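Local coordinates for protein Udp-n-acetylglucosamine pyrophosphorylase (Trypanosoma brucei, PDB 4BQH) that probably joins UTP and N-acetyl-alpha-D-glucosamine 1-phosphate into UDP-N-acetyl-alpha-D-glucosamine with release of diphosphate, and is caught here with a bound inhibitor, at residues 157-162 against 202-207; 301-306 against 411-416. All coordinates share one frame; numbering follows the deposited sequence.

Interaction 1 of 2, residues 157-162 against 202-207; sequences RRQEIA and REQVHF. With SO4 (sulfate ion), chain D.
Q159 and Q204 reach for each other from opposite directions, from helix 147-166 and from the 3-10 turn that leads into strand 205-209, and meet through their terminal amides. NE2 of Q204 donates to OE1 of Q159 at 2.9 Å, the N-H...O angle being 152°. The donor lies in the carbonyl plane on a lone pair of OE1, and the two amide planes are only 15° apart, so the groups meet nearly coplanar rather than stacked. A water closes the pair through the other atom of each amide: it accepts from NE2 of Q159 at 2.9 Å and donates to OE1 of Q204 at 2.7 Å. Together, direct bond and water bridge hold both amides against a flip. Each glutamine is extended beyond CG, which lets the side chains span a gap of 12.3 Å between the CA atoms of Q159 and Q204. The tight part is thus confined to these buried amide ends, whose polar atoms are well used: V174 N also donates to OE1 of Q159, V174 O accepts from NE2 of Q204, and E201 N donates to OE1 of Q204. The flanking residues are partly exposed and take no part in the glutamine contact. On the helix, NH1 of R157 forms a salt bridge to OE1 of E160 at 3.2 Å, and NE of R157 another to E513. On the strand, ND1 of H206 donates to O1 of a sulfate at 2.8 Å, an ion probably from the crystallisation liquor that R249 and H267 also bind. The backbone of V174, just ahead of strand 175-180, bonds to both glutamines; that strand pairs in parallel with 205-209, so the glutamines tie helix 147-166 to the start of two neighbouring strands of the central sheet.

Interaction 2 of 2, residues 301-306 against 411-416; sequences EAHVVV and DECDHP
One face of the H303 imidazole is covered by C413, whose CB stands 3.4 Å from the ring centroid and only 9° off the ring normal, a CH-pi contact. SG of C413 lies over the face as well, 4.3 Å from the same centroid. At the ring edge comes the carboxylate of D414, approaching from the direction opposite to H303, with the two planes turned 46° apart. NE2 of H303 donates to OD1 of D414 at 2.8 Å with an N-H...O angle of 159°. The acceptor sits in the ring plane, but the N-H meets OD1 from above the carboxylate plane. The ring is gripped at both nitrogens, since ND1 bonds to the hydroxyl of S363; this fixes its rotation under C413. With CG of H303 anti to the carbonyl carbon, the ring extends from the residue just before strand 304-309 to the 411-416 loop. A water adds a second link, donating to E301 O and to OD2 of D414, each at 2.7 Å. E301, the first residue past helix 291-300, has positive phi and closes a Schellman motif, and L369 and H365 of helix 364-374 pack on C413. The carboxylate at NE2 may raise the pKa of the imidazole and lend this His-carboxylate pair some ion-pair character.

Both segments of interaction 1 precede both of interaction 2 in the sequence; their centres lie 26 Å apart and the nearest atoms about 15 Å. Both reach the same mixed sheet, in a uridylyltransferase of the GT-A type. Strand 205-209 is bonded in parallel to 175-180, which runs beside 114-119 and then 275-280; strand 359-363 lies antiparallel to 275-280, and 304-309 is its antiparallel neighbour in turn. The two contacts therefore serve separate regions of one sheet: the first joins a flanking helix to its strands, the second a loop between strands 394-400 and 423-427 to the residue leading into strand 304-309, which pairs in parallel with 423-427.

Interaction 1 of 2, residues 157-162 against 202-207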
ATOM      1  N   ARG A 157       2.229 -17.648  -3.769  1.00 11.19           N
ATOM      2  CA  ARG A 157       2.299 -18.546  -2.619  1.00 12.06           C
ATOM      3  C   ARG A 157       0.990 -18.604  -1.809  1.00 11.41           C
ATOM      4  O   ARG A 157       0.518 -19.695  -1.451  1.00 10.33           O
ATOM      5  CB  ARG A 157       3.513 -18.213  -1.743  1.00 13.23           C
ATOM      6  CG  ARG A 157       3.717 -19.171  -0.594  1.00 15.79           C
ATOM      7  CD  ARG A 157       4.004 -20.594  -1.057  1.00 18.07           C
ATOM      8  NE  ARG A 157       4.123 -21.405   0.144  1.00 21.27           N
ATOM      9  CZ  ARG A 157       3.682 -22.640   0.286  1.00 21.69           C
ATOM     10  NH1 ARG A 157       3.070 -23.264  -0.716  1.00 23.01           N
ATOM     11  NH2 ARG A 157       3.868 -23.245   1.450  1.00 23.13           N
ATOM     12  N   ARG A 158       0.409 -17.439  -1.528  1.00 10.54           N
ATOM     13  CA  ARG A 158      -0.870 -17.378  -0.813  1.00 10.94           C
ATOM     14  C   ARG A 158      -1.977 -18.137  -1.620  1.00 11.01           C
ATOM     15  O   ARG A 158      -2.824 -18.834  -1.048  1.00 10.65           O
ATOM     16  CB  ARG A 158      -1.280 -15.924  -0.533  1.00 11.31           C
ATOM     17  CG  ARG A 158      -0.457 -15.216   0.568  1.00 12.70           C
ATOM     18  CD  ARG A 158      -0.683 -15.766   1.981  1.00 13.11           C
ATOM     19  NE  ARG A 158       0.053 -14.944   2.952  1.00 13.84           N
ATOM     20  CZ  ARG A 158       0.280 -15.267   4.218  1.00 13.98           C
ATOM     21  NH1 ARG A 158      -0.142 -16.418   4.703  1.00 14.37           N
ATOM     22  NH2 ARG A 158       0.923 -14.411   5.024  1.00 13.59           N
ATOM     23  N   GLN A 159      -1.963 -17.982  -2.937  1.00 11.32           N
ATOM     24  CA  GLN A 159      -2.940 -18.661  -3.824  1.00 11.76           C
ATOM     25  C   GLN A 159      -2.761 -20.168  -3.727  1.00 12.36           C
ATOM     26  O   GLN A 159      -3.735 -20.928  -3.611  1.00 12.36           O
ATOM     27  CB  GLN A 159      -2.744 -18.215  -5.284  1.00 11.52           C
ATOM     28  CG  GLN A 159      -3.332 -16.835  -5.598  1.00 11.55           C
ATOM     29  CD  GLN A 159      -3.028 -16.365  -7.009  1.00 11.04           C
ATOM     30  OE1 GLN A 159      -3.566 -15.356  -7.471  1.00 10.58           O
ATOM     31  NE2 GLN A 159      -2.185 -17.122  -7.727  1.00 11.94           N
ATOM     32  N   GLU A 160      -1.505 -20.597  -3.758  1.00 12.70           N
ATOM     33  CA  GLU A 160      -1.159 -22.028  -3.635  1.00 13.34           C
ATOM     34  C   GLU A 160      -1.608 -22.621  -2.300  1.00 12.71           C
ATOM     35  O   GLU A 160      -2.152 -23.739  -2.278  1.00 12.88           O
ATOM     36  CB  GLU A 160       0.354 -22.196  -3.863  1.00 15.96           C
ATOM     37  CG  GLU A 160       0.875 -23.622  -3.827  1.00 20.47           C
ATOM     38  CD  GLU A 160       2.394 -23.682  -3.920  1.00 24.79           C
ATOM     39  OE1 GLU A 160       3.071 -22.624  -3.803  1.00 25.24           O
ATOM     40  OE2 GLU A 160       2.912 -24.796  -4.130  1.00 29.44           O
ATOM     41  N   ILE A 161      -1.405 -21.898  -1.192  1.00 11.78           N
ATOM     42  CA  ILE A 161      -1.860 -22.389   0.119  1.00 11.76           C
ATOM     43  C   ILE A 161      -3.395 -22.472   0.180  1.00 11.67           C
ATOM     44  O   ILE A 161      -3.941 -23.477   0.654  1.00 12.36           O
ATOM     45  CB  ILE A 161      -1.303 -21.544   1.305  1.00 11.58           C
ATOM     46  CG1 ILE A 161       0.241 -21.611   1.353  1.00 11.59           C
ATOM     47  CG2 ILE A 161      -1.867 -22.045   2.631  1.00 11.90           C
ATOM     48  CD1 ILE A 161       0.861 -20.555   2.260  1.00 13.25           C
ATOM     49  N   ALA A 162      -4.083 -21.438  -0.323  1.00 11.87           N
ATOM     50  CA  ALA A 162      -5.547 -21.444  -0.366  1.00 12.55           C
ATOM     51  C   ALA A 162      -6.057 -22.713  -1.092  1.00 13.02           C
ATOM     52  O   ALA A 162      -6.996 -23.375  -0.609  1.00 13.35           O
ATOM     53  CB  ALA A 162      -6.069 -20.175  -1.046  1.00 13.12           C
ATOM     54  N   ARG A 202      -1.673 -12.887 -16.942  1.00 17.37           N
ATOM     55  CA  ARG A 202      -1.869 -11.538 -17.448  1.00 19.17           C
ATOM     56  C   ARG A 202      -3.263 -11.003 -17.099  1.00 18.33           C
ATOM     57  O   ARG A 202      -3.410  -9.830 -16.761  1.00 16.53           O
ATOM     58  CB  ARG A 202      -1.618 -11.490 -18.963  1.00 21.80           C
ATOM     59  CG  ARG A 202      -2.004 -10.186 -19.650  1.00 25.28           C
ATOM     60  CD  ARG A 202      -1.669 -10.183 -21.141  1.00 29.70           C
ATOM     61  NE  ARG A 202      -1.874 -11.496 -21.749  1.00 35.37           N
ATOM     62  CZ  ARG A 202      -0.896 -12.290 -22.200  1.00 38.73           C
ATOM     63  NH1 ARG A 202       0.381 -11.908 -22.142  1.00 40.54           N
ATOM     64  NH2 ARG A 202      -1.199 -13.475 -22.722  1.00 39.88           N
ATOM     65  N   GLU A 203      -4.269 -11.875 -17.153  1.00 18.40           N
ATOM     66  CA  GLU A 203      -5.661 -11.473 -16.939  1.00 18.62           C
ATOM     67  C   GLU A 203      -5.947 -11.030 -15.492  1.00 16.41           C
ATOM     68  O   GLU A 203      -6.940 -10.344 -15.248  1.00 15.60           O
ATOM     69  CB  GLU A 203      -6.620 -12.603 -17.328  1.00 21.62           C
ATOM     70  CG  GLU A 203      -6.660 -12.924 -18.826  1.00 27.16           C
ATOM     71  CD  GLU A 203      -5.445 -13.704 -19.350  1.00 30.64           C
ATOM     72  OE1 GLU A 203      -4.597 -14.213 -18.552  1.00 28.31           O
ATOM     73  OE2 GLU A 203      -5.337 -13.815 -20.603  1.00 34.48           O
ATOM     74  N   GLN A 204      -5.084 -11.397 -14.538  1.00 14.62           N
ATOM     75  CA  GLN A 204      -5.320 -10.980 -13.145  1.00 13.33           C
ATOM     76  C   GLN A 204      -4.573  -9.701 -12.741  1.00 12.84           C
ATOM     77  O   GLN A 204      -4.651  -9.295 -11.587  1.00 13.20           O
ATOM     78  CB  GLN A 204      -5.000 -12.098 -12.149  1.00 13.25           C
ATOM     79  CG  GLN A 204      -3.516 -12.259 -11.828  1.00 12.88           C
ATOM     80  CD  GLN A 204      -3.215 -13.513 -11.028  1.00 13.35           C
ATOM     81  OE1 GLN A 204      -2.701 -14.488 -11.587  1.00 14.26           O
ATOM     82  NE2 GLN A 204      -3.578 -13.528  -9.725  1.00 12.45           N
ATOM     83  N   VAL A 205      -3.834  -9.111 -13.675  1.00 12.47           N
ATOM     84  CA  VAL A 205      -3.066  -7.901 -13.413  1.00 12.46           C
ATOM     85  C   VAL A 205      -3.687  -6.706 -14.115  1.00 13.26           C
ATOM     86  O   VAL A 205      -3.877  -6.725 -15.347  1.00 15.16           O
ATOM     87  CB  VAL A 205      -1.597  -8.064 -13.821  1.00 13.06           C
ATOM     88  CG1 VAL A 205      -0.829  -6.790 -13.468  1.00 13.33           C
ATOM     89  CG2 VAL A 205      -1.017  -9.280 -13.094  1.00 12.39           C
ATOM     90  N   HIS A 206      -3.991  -5.664 -13.342  1.00 12.00           N
ATOM     91  CA  HIS A 206      -4.720  -4.510 -13.856  1.00 12.07           C
ATOM     92  C   HIS A 206      -3.913  -3.289 -13.575  1.00 12.61           C
ATOM     93  O   HIS A 206      -3.705  -2.937 -12.409  1.00 12.24           O
ATOM     94  CB  HIS A 206      -6.095  -4.404 -13.174  1.00 12.49           C
ATOM     95  CG  HIS A 206      -6.899  -5.693 -13.206  1.00 13.37           C
ATOM     96  ND1 HIS A 206      -7.827  -5.939 -14.142  1.00 14.71           N
ATOM     97  CD2 HIS A 206      -6.873  -6.817 -12.380  1.00 14.57           C
ATOM     98  CE1 HIS A 206      -8.377  -7.162 -13.939  1.00 14.58           C
ATOM     99  NE2 HIS A 206      -7.789  -7.703 -12.860  1.00 13.96           N
ATOM    100  N   PHE A 207      -3.434  -2.632 -14.620  1.00 11.37           N
ATOM    101  CA  PHE A 207      -2.675  -1.391 -14.448  1.00 11.38           C
ATOM    102  C   PHE A 207      -3.618  -0.205 -14.565  1.00 11.15           C
ATOM    103  O   PHE A 207      -4.432  -0.135 -15.482  1.00 12.72           O
ATOM    104  CB  PHE A 207      -1.597  -1.275 -15.521  1.00 11.31           C
ATOM    105  CG  PHE A 207      -0.611  -2.392 -15.497  1.00 11.34           C
ATOM    106  CD1 PHE A 207       0.476  -2.369 -14.629  1.00 11.62           C
ATOM    107  CD2 PHE A 207      -0.782  -3.485 -16.350  1.00 11.60           C
ATOM    108  CE1 PHE A 207       1.378  -3.434 -14.618  1.00 11.58           C
ATOM    109  CE2 PHE A 207       0.107  -4.536 -16.350  1.00 11.66           C
ATOM    110  CZ  PHE A 207       1.192  -4.508 -15.476  1.00 11.86           C
TER
HETATM  111  S   SO4 D1540      -9.466  -4.177 -16.829  1.00 24.62           S
HETATM  112  O1  SO4 D1540      -8.111  -4.054 -16.256  1.00 22.65           O
HETATM  113  O2  SO4 D1540      -9.983  -2.849 -17.256  1.00 25.52           O
HETATM  114  O3  SO4 D1540     -10.366  -4.740 -15.804  1.00 22.22           O
HETATM  115  O4  SO4 D1540      -9.403  -5.018 -18.052  1.00 23.51           O
HETATM  116  O   HOH W   1      -1.853 -16.791 -10.559  1.00 18.50           O

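Interaction 2 of 2, residues 301-306 against 411-416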
ATOM      1  N   GLU A 301     -17.237  -8.103  10.291  1.00 11.04           N
ATOM      2  CA  GLU A 301     -18.116  -7.404   9.349  1.00 12.30           C
ATOM      3  C   GLU A 301     -17.623  -5.952   9.168  1.00 11.63           C
ATOM      4  O   GLU A 301     -18.418  -5.015   9.106  1.00 12.37           O
ATOM      5  CB  GLU A 301     -19.594  -7.469   9.796  1.00 14.89           C
ATOM      6  CG  GLU A 301     -20.122  -8.894   9.931  1.00 18.82           C
ATOM      7  CD  GLU A 301     -21.457  -8.945  10.644  1.00 23.15           C
ATOM      8  OE1 GLU A 301     -22.487  -8.716   9.983  1.00 24.90           O
ATOM      9  OE2 GLU A 301     -21.466  -9.209  11.864  1.00 28.47           O
ATOM     10  N   ALA A 302     -16.302  -5.792   9.055  1.00  9.86           N
ATOM     11  CA  ALA A 302     -15.681  -4.478   8.900  1.00  9.64           C
ATOM     12  C   ALA A 302     -15.702  -4.041   7.436  1.00  9.57           C
ATOM     13  O   ALA A 302     -15.594  -4.885   6.515  1.00 10.34           O
ATOM     14  CB  ALA A 302     -14.256  -4.521   9.419  1.00  9.04           C
ATOM     15  N   HIS A 303     -15.880  -2.741   7.225  1.00  9.19           N
ATOM     16  CA  HIS A 303     -15.700  -2.126   5.902  1.00  9.11           C
ATOM     17  C   HIS A 303     -14.300  -1.553   5.741  1.00  8.77           C
ATOM     18  O   HIS A 303     -13.798  -1.409   4.628  1.00  8.95           O
ATOM     19  CB  HIS A 303     -16.760  -1.060   5.677  1.00  9.88           C
ATOM     20  CG  HIS A 303     -18.121  -1.636   5.365  1.00 10.74           C
ATOM     21  ND1 HIS A 303     -18.409  -2.218   4.171  1.00 11.11           N
ATOM     22  CD2 HIS A 303     -19.284  -1.713   6.142  1.00 11.39           C
ATOM     23  CE1 HIS A 303     -19.695  -2.662   4.187  1.00 12.03           C
ATOM     24  NE2 HIS A 303     -20.237  -2.335   5.393  1.00 11.58           N
ATOM     25  N   VAL A 304     -13.660  -1.219   6.860  1.00  8.05           N
ATOM     26  CA  VAL A 304     -12.238  -0.802   6.861  1.00  7.98           C
ATOM     27  C   VAL A 304     -11.524  -1.489   8.017  1.00  7.88           C
ATOM     28  O   VAL A 304     -12.000  -1.406   9.158  1.00  7.72           O
ATOM     29  CB  VAL A 304     -12.079   0.726   7.034  1.00  8.07           C
ATOM     30  CG1 VAL A 304     -10.590   1.085   7.246  1.00  8.48           C
ATOM     31  CG2 VAL A 304     -12.633   1.455   5.817  1.00  8.07           C
ATOM     32  N   VAL A 305     -10.389  -2.139   7.736  1.00  7.35           N
ATOM     33  CA  VAL A 305      -9.471  -2.566   8.789  1.00  7.65           C
ATOM     34  C   VAL A 305      -8.130  -1.919   8.495  1.00  7.74           C
ATOM     35  O   VAL A 305      -7.675  -1.946   7.344  1.00  8.47           O
ATOM     36  CB  VAL A 305      -9.280  -4.101   8.836  1.00  7.57           C
ATOM     37  CG1 VAL A 305      -8.453  -4.472  10.050  1.00  7.42           C
ATOM     38  CG2 VAL A 305     -10.633  -4.809   8.925  1.00  7.40           C
ATOM     39  N   VAL A 306      -7.530  -1.297   9.518  1.00  7.79           N
ATOM     40  CA  VAL A 306      -6.185  -0.744   9.367  1.00  8.31           C
ATOM     41  C   VAL A 306      -5.191  -1.556  10.180  1.00  8.18           C
ATOM     42  O   VAL A 306      -5.491  -2.033  11.315  1.00  8.23           O
ATOM     43  CB  VAL A 306      -6.094   0.749   9.771  1.00  8.14           C
ATOM     44  CG1 VAL A 306      -7.060   1.574   8.904  1.00  8.63           C
ATOM     45  CG2 VAL A 306      -6.415   0.933  11.253  1.00  8.65           C
ATOM     46  N   ASP A 411     -19.063   4.145   8.406  1.00 12.39           N
ATOM     47  CA  ASP A 411     -20.315   3.530   8.860  1.00 14.45           C
ATOM     48  C   ASP A 411     -21.510   3.842   7.974  1.00 15.12           C
ATOM     49  O   ASP A 411     -22.585   3.243   8.130  1.00 16.73           O
ATOM     50  CB  ASP A 411     -20.567   3.869  10.331  1.00 15.94           C
ATOM     51  CG  ASP A 411     -19.575   3.157  11.240  1.00 17.53           C
ATOM     52  OD1 ASP A 411     -19.354   1.947  11.042  1.00 17.94           O
ATOM     53  OD2 ASP A 411     -19.015   3.797  12.141  1.00 21.56           O
ATOM     54  N   GLU A 412     -21.322   4.760   7.029  1.00 14.38           N
ATOM     55  CA  GLU A 412     -22.371   5.050   6.042  1.00 14.60           C
ATOM     56  C   GLU A 412     -22.603   3.881   5.087  1.00 14.42           C
ATOM     57  O   GLU A 412     -23.587   3.866   4.349  1.00 14.21           O
ATOM     58  CB  GLU A 412     -22.020   6.322   5.273  1.00 14.21           C
ATOM     59  CG  GLU A 412     -21.938   7.511   6.213  1.00 14.90           C
ATOM     60  CD  GLU A 412     -21.628   8.797   5.507  1.00 14.79           C
ATOM     61  OE1 GLU A 412     -21.603   8.806   4.268  1.00 14.55           O
ATOM     62  OE2 GLU A 412     -21.414   9.809   6.202  1.00 15.21           O
ATOM     63  N   CYS A 413     -21.715   2.884   5.131  1.00 13.82           N
ATOM     64  CA  CYS A 413     -21.855   1.701   4.299  1.00 14.75           C
ATOM     65  C   CYS A 413     -22.935   0.745   4.806  1.00 15.03           C
ATOM     66  O   CYS A 413     -23.349  -0.149   4.073  1.00 16.41           O
ATOM     67  CB  CYS A 413     -20.527   0.930   4.233  1.00 14.45           C
ATOM     68  SG  CYS A 413     -19.193   1.856   3.429  1.00 15.50           S
ATOM     69  N   ASP A 414     -23.321   0.876   6.071  1.00 15.18           N
ATOM     70  CA  ASP A 414     -24.331  -0.030   6.644  1.00 16.72           C
ATOM     71  C   ASP A 414     -25.633   0.716   6.942  1.00 17.76           C
ATOM     72  O   ASP A 414     -25.607   1.850   7.400  1.00 17.98           O
ATOM     73  CB  ASP A 414     -23.812  -0.723   7.912  1.00 16.56           C
ATOM     74  CG  ASP A 414     -22.640  -1.663   7.638  1.00 15.97           C
ATOM     75  OD1 ASP A 414     -22.685  -2.413   6.646  1.00 15.65           O
ATOM     76  OD2 ASP A 414     -21.671  -1.630   8.433  1.00 17.47           O
ATOM     77  N   HIS A 415     -26.766   0.065   6.673  1.00 19.35           N
ATOM     78  CA  HIS A 415     -28.083   0.649   6.933  1.00 21.71           C
ATOM     79  C   HIS A 415     -28.925  -0.310   7.728  1.00 22.94           C
ATOM     80  O   HIS A 415     -29.457  -1.254   7.165  1.00 23.61           O
ATOM     81  CB  HIS A 415     -28.763   0.982   5.613  1.00 23.65           C
ATOM     82  CG  HIS A 415     -27.868   1.726   4.681  1.00 24.06           C
ATOM     83  ND1 HIS A 415     -27.682   3.051   4.777  1.00 24.94           N
ATOM     84  CD2 HIS A 415     -27.008   1.276   3.691  1.00 25.06           C
ATOM     85  CE1 HIS A 415     -26.776   3.439   3.862  1.00 24.60           C
ATOM     86  NE2 HIS A 415     -26.366   2.354   3.197  1.00 26.35           N
ATOM     87  N   PRO A 416     -29.036  -0.105   9.060  1.00 24.68           N
ATOM     88  CA  PRO A 416     -28.410   0.934   9.878  1.00 24.66           C
ATOM     89  C   PRO A 416     -26.941   0.597  10.198  1.00 24.51           C
ATOM     90  O   PRO A 416     -26.527  -0.566  10.035  1.00 23.41           O
ATOM     91  CB  PRO A 416     -29.240   0.894  11.163  1.00 26.28           C
ATOM     92  CG  PRO A 416     -29.576  -0.554  11.302  1.00 25.92           C
ATOM     93  CD  PRO A 416     -29.853  -1.017   9.889  1.00 25.13           C
TER
HETATM   94  O   HOH W   2     -20.906  -4.233   8.369  1.00 18.46           O